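Local structure of heavy metal cation tricomponent efflux pump ZneA(CzcA-like) (Cupriavidus metallidurans, 4K0J) at residues C[325-337]-C[974-986]. The protein probably exports heavy-metal cations such as zinc from the cell in exchange for protons, as the inner-membrane pump of a three-part RND efflux system. Sequence-based numbering, arbitrary orientation.
Sequences NLVDATVHTVGKT and PAALAHGLGSDVQ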
loop_
_atom_site.group_PDB
_atom_site.type_symbol
_atom_site.label_atom_id
_atom_site.label_comp_id
_atom_site.label_asym_id
_atom_site.label_seq_id
_atom_site.Cartn_x
_atom_site.Cartn_y
_atom_site.Cartn_z
ATOM N N ASN C 325 26.953 -21.687 2.192
ATOM C CA ASN C 325 27.884 -22.355 3.097
ATOM C C ASN C 325 27.406 -22.258 4.539
ATOM O O ASN C 325 27.375 -23.248 5.273
ATOM C CB ASN C 325 29.277 -21.732 3.008
ATOM C CG ASN C 325 29.798 -21.649 1.586
ATOM O OD1 ASN C 325 29.478 -22.488 0.745
ATOM N ND2 ASN C 325 30.615 -20.628 1.312
ATOM N N LEU C 326 27.039 -21.046 4.939
ATOM C CA LEU C 326 26.602 -20.797 6.299
ATOM C C LEU C 326 25.318 -21.565 6.583
ATOM O O LEU C 326 25.159 -22.138 7.661
ATOM C CB LEU C 326 26.408 -19.302 6.536
ATOM C CG LEU C 326 26.071 -18.866 7.963
ATOM C CD1 LEU C 326 26.946 -19.591 8.972
ATOM C CD2 LEU C 326 26.244 -17.359 8.098
ATOM N N VAL C 327 24.408 -21.582 5.613
ATOM C CA VAL C 327 23.173 -22.349 5.774
ATOM C C VAL C 327 23.496 -23.832 5.978
ATOM O O VAL C 327 22.883 -24.510 6.804
ATOM C CB VAL C 327 22.218 -22.146 4.578
ATOM C CG1 VAL C 327 21.018 -23.057 4.685
ATOM C CG2 VAL C 327 21.760 -20.706 4.527
ATOM N N ASP C 328 24.491 -24.318 5.243
ATOM C CA ASP C 328 24.945 -25.697 5.374
ATOM C C ASP C 328 25.466 -25.997 6.773
ATOM O O ASP C 328 24.984 -26.907 7.441
ATOM C CB ASP C 328 26.036 -25.999 4.346
ATOM C CG ASP C 328 25.524 -25.945 2.926
ATOM O OD1 ASP C 328 24.351 -25.555 2.732
ATOM O OD2 ASP C 328 26.297 -26.285 2.004
ATOM N N ALA C 329 26.456 -25.230 7.212
ATOM C CA ALA C 329 27.050 -25.442 8.527
ATOM C C ALA C 329 26.007 -25.318 9.636
ATOM O O ALA C 329 26.072 -26.025 10.647
ATOM C CB ALA C 329 28.188 -24.471 8.755
ATOM N N THR C 330 25.038 -24.429 9.432
ATOM C CA THR C 330 23.973 -24.225 10.407
ATOM C C THR C 330 23.011 -25.411 10.471
ATOM O O THR C 330 22.659 -25.860 11.563
ATOM C CB THR C 330 23.199 -22.918 10.152
ATOM O OG1 THR C 330 24.074 -21.800 10.342
ATOM C CG2 THR C 330 22.043 -22.791 11.118
ATOM N N VAL C 331 22.592 -25.933 9.319
ATOM C CA VAL C 331 21.704 -27.099 9.326
ATOM C C VAL C 331 22.434 -28.361 9.777
ATOM O O VAL C 331 21.810 -29.292 10.280
ATOM C CB VAL C 331 21.017 -27.365 7.965
ATOM C CG1 VAL C 331 20.222 -26.153 7.517
ATOM C CG2 VAL C 331 22.030 -27.777 6.912
ATOM N N HIS C 332 23.750 -28.389 9.598
ATOM C CA HIS C 332 24.541 -29.509 10.088
ATOM C C HIS C 332 24.636 -29.457 11.607
ATOM O O HIS C 332 24.471 -30.473 12.284
ATOM C CB HIS C 332 25.943 -29.515 9.473
ATOM C CG HIS C 332 26.796 -30.660 9.929
ATOM N ND1 HIS C 332 27.543 -30.619 11.087
ATOM C CD2 HIS C 332 27.017 -31.881 9.385
ATOM C CE1 HIS C 332 28.188 -31.763 11.235
ATOM N NE2 HIS C 332 27.886 -32.545 10.215
ATOM N N THR C 333 24.896 -28.264 12.136
ATOM C CA THR C 333 25.012 -28.073 13.578
ATOM C C THR C 333 23.688 -28.312 14.304
ATOM O O THR C 333 23.634 -29.046 15.292
ATOM C CB THR C 333 25.521 -26.670 13.899
ATOM O OG1 THR C 333 26.849 -26.524 13.385
ATOM C CG2 THR C 333 25.535 -26.440 15.398
ATOM N N VAL C 334 22.622 -27.692 13.806
ATOM C CA VAL C 334 21.291 -27.885 14.373
ATOM C C VAL C 334 20.805 -29.325 14.185
ATOM O O VAL C 334 20.174 -29.896 15.072
ATOM C CB VAL C 334 20.269 -26.906 13.762
ATOM C CG1 VAL C 334 18.869 -27.190 14.292
ATOM C CG2 VAL C 334 20.671 -25.471 14.053
ATOM N N GLY C 335 21.108 -29.911 13.031
ATOM C CA GLY C 335 20.739 -31.293 12.772
ATOM C C GLY C 335 21.395 -32.253 13.751
ATOM O O GLY C 335 20.731 -33.106 14.350
ATOM N N LYS C 336 22.707 -32.099 13.911
ATOM C CA LYS C 336 23.479 -32.909 14.844
ATOM C C LYS C 336 22.950 -32.715 16.263
ATOM O O LYS C 336 22.799 -33.681 17.016
ATOM C CB LYS C 336 24.956 -32.521 14.768
ATOM C CG LYS C 336 25.938 -33.635 15.101
ATOM C CD LYS C 336 27.375 -33.144 14.930
ATOM C CE LYS C 336 28.391 -34.247 15.193
ATOM N NZ LYS C 336 28.321 -35.335 14.179
ATOM N N THR C 337 22.652 -31.465 16.612
ATOM C CA THR C 337 22.128 -31.136 17.939
ATOM C C THR C 337 20.800 -31.834 18.230
ATOM O O THR C 337 20.676 -32.562 19.221
ATOM C CB THR C 337 21.941 -29.619 18.123
ATOM O OG1 THR C 337 23.221 -28.976 18.157
ATOM C CG2 THR C 337 21.207 -29.329 19.421
ATOM N N PRO C 974 23.370 -31.652 24.093
ATOM C CA PRO C 974 24.009 -31.484 22.784
ATOM C C PRO C 974 23.972 -30.033 22.313
ATOM O O PRO C 974 24.861 -29.602 21.582
ATOM C CB PRO C 974 23.151 -32.357 21.864
ATOM C CG PRO C 974 21.841 -32.435 22.541
ATOM C CD PRO C 974 22.163 -32.493 23.995
ATOM N N ALA C 975 22.955 -29.290 22.736
ATOM C CA ALA C 975 22.850 -27.880 22.386
ATOM C C ALA C 975 23.890 -27.066 23.146
ATOM O O ALA C 975 24.164 -25.913 22.804
ATOM C CB ALA C 975 21.449 -27.364 22.671
ATOM N N ALA C 976 24.467 -27.675 24.178
ATOM C CA ALA C 976 25.549 -27.052 24.925
ATOM C C ALA C 976 26.897 -27.305 24.253
ATOM O O ALA C 976 27.948 -27.044 24.840
ATOM C CB ALA C 976 25.563 -27.553 26.357
ATOM N N LEU C 977 26.857 -27.821 23.025
ATOM C CA LEU C 977 28.059 -27.986 22.210
ATOM C C LEU C 977 28.271 -26.773 21.311
ATOM O O LEU C 977 27.313 -26.156 20.850
ATOM C CB LEU C 977 27.982 -29.254 21.356
ATOM C CG LEU C 977 28.298 -30.596 22.019
ATOM C CD1 LEU C 977 28.070 -31.739 21.040
ATOM C CD2 LEU C 977 29.728 -30.618 22.544
ATOM N N ALA C 978 29.534 -26.446 21.063
ATOM C CA ALA C 978 29.893 -25.260 20.295
ATOM C C ALA C 978 30.439 -25.622 18.921
ATOM O O ALA C 978 30.320 -24.845 17.972
ATOM C CB ALA C 978 30.915 -24.435 21.062
ATOM N N HIS C 979 31.039 -26.805 18.831
ATOM C CA HIS C 979 31.735 -27.247 17.627
ATOM C C HIS C 979 30.871 -27.151 16.372
ATOM O O HIS C 979 30.280 -28.137 15.929
ATOM C CB HIS C 979 32.252 -28.676 17.808
ATOM C CG HIS C 979 33.060 -28.874 19.052
ATOM N ND1 HIS C 979 34.342 -28.385 19.192
ATOM C CD2 HIS C 979 32.770 -29.505 20.214
ATOM C CE1 HIS C 979 34.805 -28.708 20.387
ATOM N NE2 HIS C 979 33.871 -29.388 21.026
ATOM N N GLY C 980 30.806 -25.950 15.803
ATOM C CA GLY C 980 30.049 -25.728 14.586
ATOM C C GLY C 980 29.355 -24.381 14.532
ATOM O O GLY C 980 29.094 -23.759 15.565
ATOM N N LEU C 981 29.057 -23.934 13.315
ATOM C CA LEU C 981 28.353 -22.676 13.102
ATOM C C LEU C 981 26.859 -22.864 13.329
ATOM O O LEU C 981 26.230 -23.690 12.671
ATOM C CB LEU C 981 28.586 -22.171 11.677
ATOM C CG LEU C 981 30.020 -21.871 11.247
ATOM C CD1 LEU C 981 30.060 -21.544 9.768
ATOM C CD2 LEU C 981 30.605 -20.728 12.069
ATOM N N GLY C 982 26.295 -22.098 14.257
ATOM C CA GLY C 982 24.865 -22.149 14.509
ATOM C C GLY C 982 24.527 -22.551 15.927
ATOM O O GLY C 982 23.357 -22.616 16.307
ATOM N N SER C 983 25.559 -22.825 16.714
ATOM C CA SER C 983 25.381 -23.188 18.109
ATOM C C SER C 983 25.774 -22.020 18.995
ATOM O O SER C 983 25.887 -22.160 20.209
ATOM C CB SER C 983 26.242 -24.401 18.450
ATOM O OG SER C 983 27.618 -24.111 18.264
ATOM N N ASP C 984 25.983 -20.865 18.376
ATOM C CA ASP C 984 26.470 -19.693 19.093
ATOM C C ASP C 984 25.339 -18.841 19.656
ATOM O O ASP C 984 25.469 -17.627 19.769
ATOM C CB ASP C 984 27.362 -18.843 18.184
ATOM C CG ASP C 984 28.688 -19.508 17.878
ATOM O OD1 ASP C 984 29.666 -19.231 18.603
ATOM O OD2 ASP C 984 28.758 -20.300 16.914
ATOM N N VAL C 985 24.229 -19.476 20.007
ATOM C CA VAL C 985 23.117 -18.765 20.623
ATOM C C VAL C 985 22.270 -19.740 21.422
ATOM O O VAL C 985 21.447 -19.339 22.241
ATOM C CB VAL C 985 22.234 -18.064 19.574
ATOM C CG1 VAL C 985 21.274 -19.057 18.926
ATOM C CG2 VAL C 985 21.468 -16.918 20.210
ATOM N N GLN C 986 22.493 -21.027 21.181
ATOM C CA GLN C 986 21.744 -22.085 21.841
ATOM C C GLN C 986 22.400 -22.443 23.168
ATOM O O GLN C 986 21.723 -22.718 24.156
ATOM C CB GLN C 986 21.711 -23.318 20.946
ATOM C CG GLN C 986 21.545 -22.996 19.476
ATOM C CD GLN C 986 21.987 -24.136 18.585
ATOM O OE1 GLN C 986 22.564 -25.121 19.052
ATOM N NE2 GLN C 986 21.721 -24.007 17.292
#
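Thr333, on helix 323-353, meets the Gly980-Ser983 turn with every atom of its side chain. Its CB sits against Leu981 O. OG1, beside the helix backbone N (chi1 -64°), lies 3.0 Å from that same oxygen and 2.9 Å from Ala329 O one helical turn back; its single proton can serve either carbonyl, and the choice is not settled. CG2, on the other branch, rests on Ser983 CB at 3.7 Å. Leu981 O also receives a CA-H...O contact from Thr330 (CA to O 3.2 Å, 151° at the hydrogen). The turn is of type II, and Gly980 and Gly982, at backbone angles that by themselves call for glycine, present bare backbone to the helix, Gly982 CA lying 4.7 Å from Thr330 CA. Toward the start of the helix segment, Leu981 lays CB and CD1 against Ala329 CB, while CD1 meets Leu326 CD1 at 3.8 Å, the two leucine side chains crossing at about a right angle. At the other end, Thr337 CG2 packs on Ala975 CA, and the ring of Pro974 abuts Thr337 O. Thr337 OG1 donates to Thr333 O (2.9 Å) from 35° out of the carbonyl plane, on the face opposite the backbone N-H of Thr337; Thr330 OG1 likewise donates to Leu326 O. Leu386 of helix 386-389 flanks Thr330 and Val334. The contact thus joins the helix that probably runs on into the membrane to the loop between helices 958-970 and 986-997. Ala329 O and Leu981 O, two acceptors, face each other at 3.1 Å; the Thr333 hydroxyl, within reach of both but with one proton to give, probably eases their mutual repulsion.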